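Local structure of ribonuclease VapC (Haemophilus influenzae, 6NKL) at residues B[79-82]-B[83-87]; B[98-101]-B[102-106]; B[9-12]-B[13-17]; B[43-46]-B[47-51]; B[119-122]-B[123-126]. The protein probably acts as the toxin of a toxin-antitoxin pair, a magnesium-dependent PIN-domain ribonuclease that cleaves RNA. All coordinates share one frame; numbering follows the deposited sequence.

Interaction 1 (B[79-82]-B[83-87])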
# COMPACT_ATOMS: atom_id res chain seq x y z
N LEU B 79 3.43 1.17 -10.59
CA LEU B 79 4.00 0.45 -11.73
C LEU B 79 4.77 -0.77 -11.26
O LEU B 79 4.59 -1.87 -11.79
CB LEU B 79 4.89 1.39 -12.55
CG LEU B 79 4.18 2.70 -12.96
CD1 LEU B 79 5.08 3.67 -13.68
CD2 LEU B 79 2.93 2.39 -13.84
N HIS B 80 5.62 -0.60 -10.23
CA HIS B 80 6.40 -1.74 -9.74
C HIS B 80 5.51 -2.77 -9.08
O HIS B 80 5.75 -3.97 -9.21
CB HIS B 80 7.47 -1.28 -8.76
CG HIS B 80 8.59 -0.52 -9.39
ND1 HIS B 80 9.62 -1.15 -10.06
CD2 HIS B 80 8.85 0.81 -9.44
CE1 HIS B 80 10.46 -0.23 -10.51
NE2 HIS B 80 10.01 0.96 -10.16
N TYR B 81 4.53 -2.32 -8.30
CA TYR B 81 3.65 -3.29 -7.65
C TYR B 81 2.88 -4.11 -8.68
O TYR B 81 2.75 -5.32 -8.54
CB TYR B 81 2.69 -2.58 -6.71
CG TYR B 81 1.80 -3.50 -5.92
CD1 TYR B 81 2.13 -3.88 -4.63
CD2 TYR B 81 0.63 -4.00 -6.46
CE1 TYR B 81 1.31 -4.72 -3.91
CE2 TYR B 81 -0.20 -4.83 -5.73
CZ TYR B 81 0.15 -5.19 -4.47
OH TYR B 81 -0.69 -6.01 -3.74
N GLY B 82 2.37 -3.46 -9.74
CA GLY B 82 1.64 -4.20 -10.76
C GLY B 82 2.49 -5.27 -11.43
O GLY B 82 2.02 -6.38 -11.69
N LYS B 83 3.75 -4.95 -11.74
CA LYS B 83 4.61 -5.93 -12.39
C LYS B 83 4.86 -7.11 -11.47
O LYS B 83 4.70 -8.27 -11.87
CB LYS B 83 5.95 -5.29 -12.77
CG LYS B 83 6.87 -6.22 -13.56
CD LYS B 83 8.35 -5.84 -13.39
CE LYS B 83 8.56 -4.35 -13.63
NZ LYS B 83 9.97 -3.89 -13.35
N TRP B 84 5.23 -6.83 -10.22
CA TRP B 84 5.71 -7.89 -9.35
C TRP B 84 4.55 -8.66 -8.73
O TRP B 84 4.66 -9.88 -8.55
CB TRP B 84 6.65 -7.31 -8.28
CG TRP B 84 7.99 -7.04 -8.90
CD1 TRP B 84 8.54 -5.83 -9.19
CD2 TRP B 84 8.90 -8.03 -9.35
NE1 TRP B 84 9.77 -6.01 -9.79
CE2 TRP B 84 10.01 -7.35 -9.91
CE3 TRP B 84 8.90 -9.42 -9.34
CZ2 TRP B 84 11.11 -8.03 -10.45
CZ3 TRP B 84 9.99 -10.10 -9.88
CH2 TRP B 84 11.08 -9.40 -10.44
N ALA B 85 3.44 -8.00 -8.45
CA ALA B 85 2.24 -8.74 -8.07
C ALA B 85 1.85 -9.76 -9.14
O ALA B 85 1.42 -10.88 -8.83
CB ALA B 85 1.07 -7.79 -7.84
N ASN B 86 1.98 -9.39 -10.40
CA ASN B 86 1.63 -10.34 -11.47
C ASN B 86 2.61 -11.50 -11.49
O ASN B 86 2.21 -12.67 -11.43
CB ASN B 86 1.62 -9.61 -12.80
CG ASN B 86 1.37 -10.53 -13.96
OD1 ASN B 86 2.21 -10.68 -14.86
ND2 ASN B 86 0.21 -11.16 -13.95
N THR B 87 3.91 -11.20 -11.54
CA THR B 87 4.93 -12.25 -11.51
C THR B 87 4.76 -13.14 -10.28
O THR B 87 4.79 -14.37 -10.39
CB THR B 87 6.33 -11.64 -11.54
OG1 THR B 87 6.54 -10.97 -12.80
CG2 THR B 87 7.39 -12.69 -11.38
O HOH W 1 10.44 -3.35 -11.02
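H80 and W84, one turn apart on alpha-helix 75-89 of the PIN domain, share a single water with K83, while Y81 and A85 meet elsewhere on the same helix. The water lies at the imidazole edge of H80, in the ring plane, and accepts from the indole NE1 of W84 at 3.0 Å. Its modelled distances to ND1 of H80, 2.5 Å, and to NZ of K83, 2.4 Å, are both too short for normal bonds and are doubtful as they stand. K83 starts with CG anti to the backbone N (chi1 -175°) and continues through an extended chi2, which brings its CD 3.8 Å above the plane of the W84 indole, offset toward the rim; the bend at chi3 (-50°) then turns CE and NZ toward the water. The lysine charge would probably disfavour protonation of H80. Beyond the water, W84 N donates to H80 O, and that carbonyl also sits at the indole edge, 3.4 Å from CD1 of W84. The phenol of Y81 touches the methyl CB of A85 through CE2 at 3.9 Å. Its ring is stacked on W101, and its OH is hydrogen-bonded to N97 of its own chain and to N98 of the second subunit. Along the same backbone, N86 N binds G82 O at 3.3 Å from above the carbonyl plane, 41° out of it.

Interaction 2 (B[98-101]-B[102-106])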
# COMPACT_ATOMS: atom_id res chain seq x y z
N ASN B 98 2.12 -6.46 2.63
CA ASN B 98 2.78 -5.25 3.10
C ASN B 98 4.28 -5.29 2.81
O ASN B 98 4.87 -4.25 2.49
CB ASN B 98 2.51 -5.04 4.58
CG ASN B 98 1.15 -4.41 4.84
OD1 ASN B 98 0.56 -3.80 3.94
ND2 ASN B 98 0.65 -4.53 6.06
N ASP B 99 4.90 -6.47 2.89
CA ASP B 99 6.30 -6.58 2.48
C ASP B 99 6.45 -6.24 1.01
O ASP B 99 7.43 -5.61 0.61
CB ASP B 99 6.82 -7.99 2.75
CG ASP B 99 7.24 -8.21 4.23
OD1 ASP B 99 7.42 -7.20 4.98
OD2 ASP B 99 7.42 -9.40 4.62
N LEU B 100 5.48 -6.64 0.19
CA LEU B 100 5.57 -6.35 -1.23
C LEU B 100 5.45 -4.86 -1.49
O LEU B 100 6.20 -4.31 -2.30
CB LEU B 100 4.47 -7.07 -1.99
CG LEU B 100 4.48 -6.89 -3.50
CD1 LEU B 100 5.80 -7.38 -4.08
CD2 LEU B 100 3.32 -7.67 -4.09
N TRP B 101 4.49 -4.19 -0.85
CA TRP B 101 4.39 -2.75 -1.01
C TRP B 101 5.70 -2.09 -0.62
O TRP B 101 6.17 -1.19 -1.31
CB TRP B 101 3.22 -2.20 -0.19
CG TRP B 101 1.90 -2.32 -0.88
CD1 TRP B 101 0.87 -3.15 -0.55
CD2 TRP B 101 1.47 -1.59 -2.03
NE1 TRP B 101 -0.18 -2.97 -1.41
CE2 TRP B 101 0.17 -2.02 -2.34
CE3 TRP B 101 2.07 -0.62 -2.84
CZ2 TRP B 101 -0.54 -1.51 -3.41
CZ3 TRP B 101 1.37 -0.12 -3.89
CH2 TRP B 101 0.07 -0.56 -4.18
N ILE B 102 6.34 -2.57 0.46
CA ILE B 102 7.57 -1.96 0.95
C ILE B 102 8.68 -2.14 -0.08
O ILE B 102 9.36 -1.18 -0.47
CB ILE B 102 7.93 -2.57 2.32
CG1 ILE B 102 6.94 -2.11 3.37
CG2 ILE B 102 9.34 -2.16 2.80
CD1 ILE B 102 7.08 -2.88 4.68
N ALA B 103 8.80 -3.36 -0.62
CA ALA B 103 9.80 -3.62 -1.66
C ALA B 103 9.59 -2.71 -2.86
O ALA B 103 10.54 -2.11 -3.38
CB ALA B 103 9.75 -5.10 -2.07
N CYS B 104 8.34 -2.58 -3.30
CA CYS B 104 8.06 -1.75 -4.46
C CYS B 104 8.32 -0.28 -4.14
O CYS B 104 8.72 0.48 -5.03
CB CYS B 104 6.61 -1.95 -4.93
SG CYS B 104 6.37 -3.62 -5.56
N HIS B 105 8.07 0.14 -2.90
CA HIS B 105 8.45 1.49 -2.51
C HIS B 105 9.95 1.71 -2.70
O HIS B 105 10.38 2.69 -3.34
CB HIS B 105 8.07 1.75 -1.08
CG HIS B 105 7.86 3.20 -0.78
ND1 HIS B 105 7.16 3.62 0.33
CD2 HIS B 105 8.25 4.32 -1.43
CE1 HIS B 105 7.10 4.95 0.33
NE2 HIS B 105 7.77 5.39 -0.72
N ALA B 106 10.76 0.80 -2.17
CA ALA B 106 12.20 0.90 -2.40
C ALA B 106 12.53 0.91 -3.89
O ALA B 106 13.34 1.73 -4.34
CB ALA B 106 12.92 -0.25 -1.70
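I102 presses its CG1 and CD1 against the carbonyl oxygen of N98, one turn back on alpha-helix 97-109, at 3.1 Å from CG1 and 3.4 Å from CD1. This is the tight part of the contact. With CG1 beside its own backbone N and anti to the carbonyl carbon (chi1 -70°), the longer branch of I102 runs back along the helix toward N98, and I102 N donates to the same oxygen at 3.0 Å. The carbonyl is thus gripped by one amide and lapped by two carbons. On another flank A103 CB rests 3.6 Å from D99 O, whose partner is A103 N.

The looser part is made of side-chain ends. L100 CD1 reaches C104 SG at 4.1 Å, a light apolar touch, and the carboxylate OD1 of D99 stays 4.3 Å from CD1 of I102. All these residues are buried, so the slack is not a solvent face. Outside the helix, OD1 of D99, a predicted magnesium ligand, is salt-bridged to a basic side chain of another protein chain, probably the antitoxin. N98 OD1 accepts from N97 and W101 of the second subunit, tying this end of the helix into the dimer.

Around the helix, I39 of helix 38-49 meets N98, W101 and I102; I77 of helix 75-89 meets W101 and H105; and L113 of strand 112-115 packs on I102 and A106, placing the helix against the central parallel sheet.

Interaction 3 (B[9-12]-B[13-17])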
# COMPACT_ATOMS: atom_id res chain seq x y z
N ILE B 9 13.31 -5.22 10.33
CA ILE B 9 14.55 -4.74 10.94
C ILE B 9 14.25 -3.79 12.08
O ILE B 9 14.99 -3.74 13.06
CB ILE B 9 15.47 -4.09 9.88
CG1 ILE B 9 16.87 -3.90 10.44
CG2 ILE B 9 15.02 -2.72 9.51
CD1 ILE B 9 17.57 -5.15 10.70
N ILE B 10 13.17 -3.02 11.98
CA ILE B 10 12.79 -2.14 13.08
C ILE B 10 12.36 -2.94 14.31
O ILE B 10 12.71 -2.59 15.44
CB ILE B 10 11.68 -1.19 12.62
CG1 ILE B 10 12.27 -0.27 11.55
CG2 ILE B 10 11.09 -0.45 13.81
CD1 ILE B 10 11.35 0.78 11.09
N ILE B 11 11.55 -3.97 14.11
CA ILE B 11 11.18 -4.87 15.19
C ILE B 11 12.43 -5.49 15.81
O ILE B 11 12.61 -5.50 17.03
CB ILE B 11 10.25 -5.97 14.66
CG1 ILE B 11 8.87 -5.40 14.34
CG2 ILE B 11 10.14 -7.12 15.64
CD1 ILE B 11 8.15 -6.25 13.35
N TYR B 12 13.31 -6.01 14.97
CA TYR B 12 14.57 -6.57 15.46
C TYR B 12 15.31 -5.58 16.33
O TYR B 12 15.84 -5.94 17.39
CB TYR B 12 15.45 -6.97 14.28
CG TYR B 12 16.73 -7.66 14.69
CD1 TYR B 12 16.75 -9.02 14.95
CD2 TYR B 12 17.90 -6.95 14.80
CE1 TYR B 12 17.90 -9.65 15.30
CE2 TYR B 12 19.06 -7.58 15.15
CZ TYR B 12 19.06 -8.93 15.40
OH TYR B 12 20.23 -9.56 15.75
N LEU B 13 15.35 -4.32 15.92
CA LEU B 13 16.12 -3.33 16.65
C LEU B 13 15.46 -2.94 17.96
O LEU B 13 16.13 -2.44 18.86
CB LEU B 13 16.36 -2.11 15.77
CG LEU B 13 17.43 -2.37 14.73
CD1 LEU B 13 17.44 -1.25 13.76
CD2 LEU B 13 18.76 -2.53 15.42
N MET B 14 14.15 -3.14 18.08
CA MET B 14 13.50 -2.90 19.36
C MET B 14 13.86 -3.98 20.36
O MET B 14 13.82 -3.72 21.57
CB MET B 14 11.99 -2.86 19.20
CG MET B 14 11.49 -1.74 18.35
SD MET B 14 9.73 -1.86 17.98
CE MET B 14 9.60 -0.35 16.99
N LYS B 15 14.17 -5.19 19.89
CA LYS B 15 14.47 -6.34 20.73
C LYS B 15 15.97 -6.60 20.90
O LYS B 15 16.33 -7.46 21.71
CB LYS B 15 13.87 -7.64 20.14
CG LYS B 15 12.43 -7.64 19.67
CD LYS B 15 11.95 -9.09 19.37
CE LYS B 15 10.84 -9.14 18.31
NZ LYS B 15 9.74 -10.14 18.53
N ASN B 16 16.85 -5.94 20.14
CA ASN B 16 18.28 -6.23 20.17
C ASN B 16 19.10 -4.97 19.90
O ASN B 16 18.65 -4.04 19.22
CB ASN B 16 18.66 -7.29 19.13
CG ASN B 16 17.75 -8.49 19.17
OD1 ASN B 16 17.66 -9.18 20.18
ND2 ASN B 16 17.05 -8.74 18.08
N ARG B 17 20.33 -4.98 20.41
CA ARG B 17 21.26 -3.85 20.29
C ARG B 17 22.57 -4.33 19.68
O ARG B 17 23.63 -4.28 20.31
CB ARG B 17 21.50 -3.23 21.67
CG ARG B 17 21.24 -1.73 21.76
CD ARG B 17 20.25 -1.37 22.88
NE ARG B 17 20.90 -0.61 23.94
CZ ARG B 17 20.28 0.17 24.82
NH1 ARG B 17 18.96 0.33 24.79
NH2 ARG B 17 20.99 0.81 25.73
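Two first torsions bring Y12 and N16 together: Y12 holds CG anti to its backbone N (chi1 -176°), while N16 turns CG to the side of its own backbone N (chi1 -48°). The two side chains cross at about a right angle, and the amide nitrogen comes over one face of the ring. N16 ND2 stands 3.0 Å above the ring plane, displaced toward the rim and closest to CE1 of Y12, a tight approach; ring and amide planes are 55° apart, so the two groups do not stack flat. N16 CB also lies over the face, 4.3 Å from the ring centroid of Y12, as a CH-pi contact.

The partners sit where helix 7-15 ends, N16 being the first residue to leave helical geometry. This helix follows strand 2-5 of the PIN fold, and the predicted magnesium ligand D6 lies between the two, its OD1 bonded to I9 N. Toward its end the helix turns tighten: K15 N donates to I11 O at 3.3 Å and also, weakly, to Y12 O at 3.1 Å.

Elsewhere the spacing of four residues pairs apolar groups. The extended chain of M14 slants across I10, setting its methyl CE 3.5 Å from I10 CG2. I11 and K15 run alongside each other in the same direction, with K15 CE only 3.4 Å from I11 CG2, tighter than usual van der Waals contact. I11, L13 and M14 also pack on another protein chain, probably the antitoxin; M14 also meets L44 of helix 38-49.

Interaction 4 (B[43-46]-B[47-51])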
# COMPACT_ATOMS: atom_id res chain seq x y z
N GLU B 43 2.15 0.22 10.25
CA GLU B 43 2.27 -0.92 11.17
C GLU B 43 2.71 -0.45 12.55
O GLU B 43 2.21 -0.94 13.58
CB GLU B 43 3.25 -1.97 10.61
CG GLU B 43 2.75 -2.65 9.31
CD GLU B 43 3.64 -3.79 8.86
OE1 GLU B 43 4.49 -3.57 7.96
OE2 GLU B 43 3.52 -4.90 9.43
N LEU B 44 3.61 0.53 12.60
CA LEU B 44 3.96 1.12 13.89
C LEU B 44 2.72 1.69 14.59
O LEU B 44 2.50 1.43 15.78
CB LEU B 44 5.02 2.19 13.71
CG LEU B 44 6.40 1.67 13.28
CD1 LEU B 44 7.38 2.82 13.17
CD2 LEU B 44 6.90 0.63 14.25
N ILE B 45 1.93 2.50 13.88
CA ILE B 45 0.70 3.03 14.48
C ILE B 45 -0.18 1.89 15.03
O ILE B 45 -0.86 2.05 16.04
CB ILE B 45 -0.09 3.86 13.46
CG1 ILE B 45 0.71 5.03 12.88
CG2 ILE B 45 -1.36 4.38 14.11
CD1 ILE B 45 1.06 6.05 13.85
N LYS B 46 -0.25 0.77 14.30
CA LYS B 46 -1.07 -0.36 14.73
C LYS B 46 -0.56 -0.95 16.04
O LYS B 46 -1.35 -1.33 16.90
CB LYS B 46 -1.07 -1.42 13.64
CG LYS B 46 -1.60 -2.80 14.00
CD LYS B 46 -0.93 -3.77 13.05
CE LYS B 46 -1.62 -5.09 12.92
NZ LYS B 46 -0.92 -5.92 11.88
N GLY B 47 0.76 -1.06 16.18
CA GLY B 47 1.33 -1.51 17.43
C GLY B 47 0.98 -0.60 18.59
O GLY B 47 0.72 -1.06 19.69
N ALA B 48 0.96 0.71 18.34
CA ALA B 48 0.59 1.66 19.38
C ALA B 48 -0.83 1.40 19.88
O ALA B 48 -1.06 1.36 21.09
CB ALA B 48 0.75 3.09 18.88
N PHE B 49 -1.79 1.25 18.96
CA PHE B 49 -3.17 0.96 19.35
C PHE B 49 -3.30 -0.38 20.04
O PHE B 49 -4.21 -0.56 20.85
CB PHE B 49 -4.11 0.94 18.14
CG PHE B 49 -4.53 2.29 17.70
CD1 PHE B 49 -5.61 2.90 18.28
CD2 PHE B 49 -3.84 2.95 16.72
CE1 PHE B 49 -5.99 4.16 17.90
CE2 PHE B 49 -4.22 4.21 16.32
CZ PHE B 49 -5.30 4.81 16.91
N GLY B 50 -2.46 -1.34 19.68
CA GLY B 50 -2.47 -2.61 20.37
C GLY B 50 -1.59 -2.68 21.61
O GLY B 50 -1.41 -3.77 22.16
N SER B 51 -1.03 -1.56 22.06
CA SER B 51 -0.09 -1.53 23.17
C SER B 51 -0.75 -1.04 24.47
O SER B 51 -1.78 -0.36 24.46
CB SER B 51 1.10 -0.63 22.83
OG SER B 51 0.73 0.73 22.91
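I45 and F49 lie alongside each other, one helical turn apart and pointing the same way, with the CG2 methyl of I45 set at the edge of the F49 ring, in its plane. The closest ring atom is F49 CE2, 3.6 Å from that methyl. F49 turns CG beside its backbone N (chi1 -81°), which brings the ring back over the preceding turn, and chi2 near -86° sets the rotation of the ring so that its edge meets the methyl; I45 holds CG2 anti to its own backbone N and so offers this branch, not CG1. The same ring edge brings F49 CD2 to within 3.2 Å of I45 O, the carbonyl that accepts from F49 N, so backbone and ring share one oxygen. The methyl CB of A48 also approaches this oxygen, at 3.4 Å from I45 O.

K46 leads away from the following turn as an extended chain. Its NZ is hydrogen-bonded to the backbone of another protein chain, probably the antitoxin. K46 also packs on A85 of the second subunit, beside I45 on L79 and F49 on N86 of that subunit, so this helix meets two different partners.

Beyond F49 the helix closes: G50 N still donates to K46 O at 3.0 Å, and S51 then bends round to grip A48 O with both OG, at 2.6 Å, and N, at 3.1 Å. At the other end E43, bonded to T7 through OE1, has its side chain about 6 Å from that of the predicted magnesium ligand D99, consistent with the acidic cluster at the active site of PIN-domain nucleases.

Interaction 5 (B[119-122]-B[123-126])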
# COMPACT_ATOMS: atom_id res chain seq x y z
N LYS B 119 14.19 -13.65 3.30
CA LYS B 119 14.88 -14.15 2.11
C LYS B 119 13.98 -14.12 0.87
O LYS B 119 14.49 -14.07 -0.25
CB LYS B 119 15.41 -15.57 2.38
CG LYS B 119 16.89 -15.63 2.75
N GLU B 120 12.65 -14.12 1.07
CA GLU B 120 11.70 -14.01 -0.03
C GLU B 120 12.06 -12.90 -0.99
O GLU B 120 11.76 -13.00 -2.19
CB GLU B 120 10.30 -13.70 0.48
CG GLU B 120 9.72 -14.62 1.45
CD GLU B 120 10.06 -14.20 2.82
OE1 GLU B 120 11.23 -14.42 3.18
OE2 GLU B 120 9.18 -13.62 3.50
N PHE B 121 12.59 -11.78 -0.48
CA PHE B 121 12.84 -10.62 -1.33
C PHE B 121 13.76 -10.95 -2.49
O PHE B 121 13.79 -10.18 -3.47
CB PHE B 121 13.44 -9.47 -0.51
CG PHE B 121 12.42 -8.68 0.30
CD1 PHE B 121 11.14 -8.40 -0.20
CD2 PHE B 121 12.75 -8.21 1.55
CE1 PHE B 121 10.23 -7.66 0.56
CE2 PHE B 121 11.86 -7.47 2.30
CZ PHE B 121 10.59 -7.20 1.80
N GLN B 122 14.50 -12.06 -2.44
CA GLN B 122 15.34 -12.41 -3.58
C GLN B 122 14.52 -12.69 -4.83
O GLN B 122 15.08 -12.62 -5.93
CB GLN B 122 16.22 -13.62 -3.26
CG GLN B 122 15.45 -14.90 -3.06
CD GLN B 122 16.28 -16.02 -2.44
OE1 GLN B 122 17.45 -15.85 -2.11
NE2 GLN B 122 15.65 -17.19 -2.26
N ARG B 123 13.22 -12.99 -4.70
CA ARG B 123 12.37 -13.22 -5.88
C ARG B 123 12.09 -11.93 -6.65
O ARG B 123 11.69 -11.98 -7.82
CB ARG B 123 11.04 -13.85 -5.46
CG ARG B 123 11.21 -15.11 -4.62
CD ARG B 123 9.91 -15.54 -4.01
NE ARG B 123 9.99 -16.86 -3.39
CZ ARG B 123 9.58 -18.00 -3.97
NH1 ARG B 123 9.04 -17.98 -5.18
NH2 ARG B 123 9.67 -19.16 -3.33
N ILE B 124 12.28 -10.78 -6.01
CA ILE B 124 12.14 -9.49 -6.68
C ILE B 124 13.54 -9.14 -7.17
O ILE B 124 14.34 -8.48 -6.49
CB ILE B 124 11.54 -8.44 -5.77
CG1 ILE B 124 10.24 -8.96 -5.15
CG2 ILE B 124 11.25 -7.21 -6.54
CD1 ILE B 124 9.73 -8.05 -4.06
N THR B 125 13.83 -9.56 -8.39
CA THR B 125 15.22 -9.65 -8.83
C THR B 125 15.87 -8.31 -9.06
O THR B 125 17.10 -8.24 -9.08
CB THR B 125 15.28 -10.49 -10.09
OG1 THR B 125 14.45 -9.88 -11.09
CG2 THR B 125 14.74 -11.90 -9.82
N ASP B 126 15.10 -7.23 -9.24
CA ASP B 126 15.69 -5.90 -9.37
C ASP B 126 15.68 -5.09 -8.07
O ASP B 126 16.05 -3.91 -8.07
CB ASP B 126 15.00 -5.11 -10.49
CG ASP B 126 13.57 -4.76 -10.21
OD1 ASP B 126 13.12 -3.70 -10.73
OD2 ASP B 126 12.89 -5.54 -9.51
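F121 lies alongside I124, both side chains pointing the same way, and their CD1 atoms touch at 4.1 Å. I124 brings its methyl there by holding CG1 beside its backbone N (chi1 -52°) and extending the branch through chi2 (170°). The main chain carrying the pair makes a short 3-10 turn, in which each donor reaches three residues back: R123 N binds E120 O at 2.9 Å, nearly straight, and I124 N binds F121 O at 3.0 Å. Both donors approach from above the carbonyl plane, well off the lone pairs; the second is 57° out of it.

The aliphatic stem of R123 lies against the same E120 oxygen, CG being 3.3 Å from E120 O, then runs extended to NE. Its NH1 is hydrogen-bonded to Q91, which helps hold the guanidinium. T125 adds a slight touch, its CG2 4.0 Å from Q122 O.

The turn belongs to the connection between strands 112-115 and 128-131. F121 points inward onto D99 and A103 of helix 97-109 and onto L113 and T115 of strand 112-115, close to the predicted metal site, while I124 packs on both A103 and W84 of helix 75-89.

In the fold
Along the chain the order is interaction 3, 4, 1, 2, 5, all within one PIN domain built round a parallel sheet. Interaction 2, on helix 97-109, is the most central. It touches interaction 1 (centres 11 Å apart) where Y81 meets W101, interaction 5 (also 11 Å) where A103 meets F121 and I124, and interaction 4 where N98 and I102 approach E43. Interaction 5 also meets interaction 1 through W84. On the other side of the chain's centre from interaction 1, interaction 3 joins interaction 4 through M14 and L44. Interactions 2, 3, 4 and 5 all border the predicted magnesium site, whereas 1, 2 and 4 adjoin the second subunit, linking site and dimer.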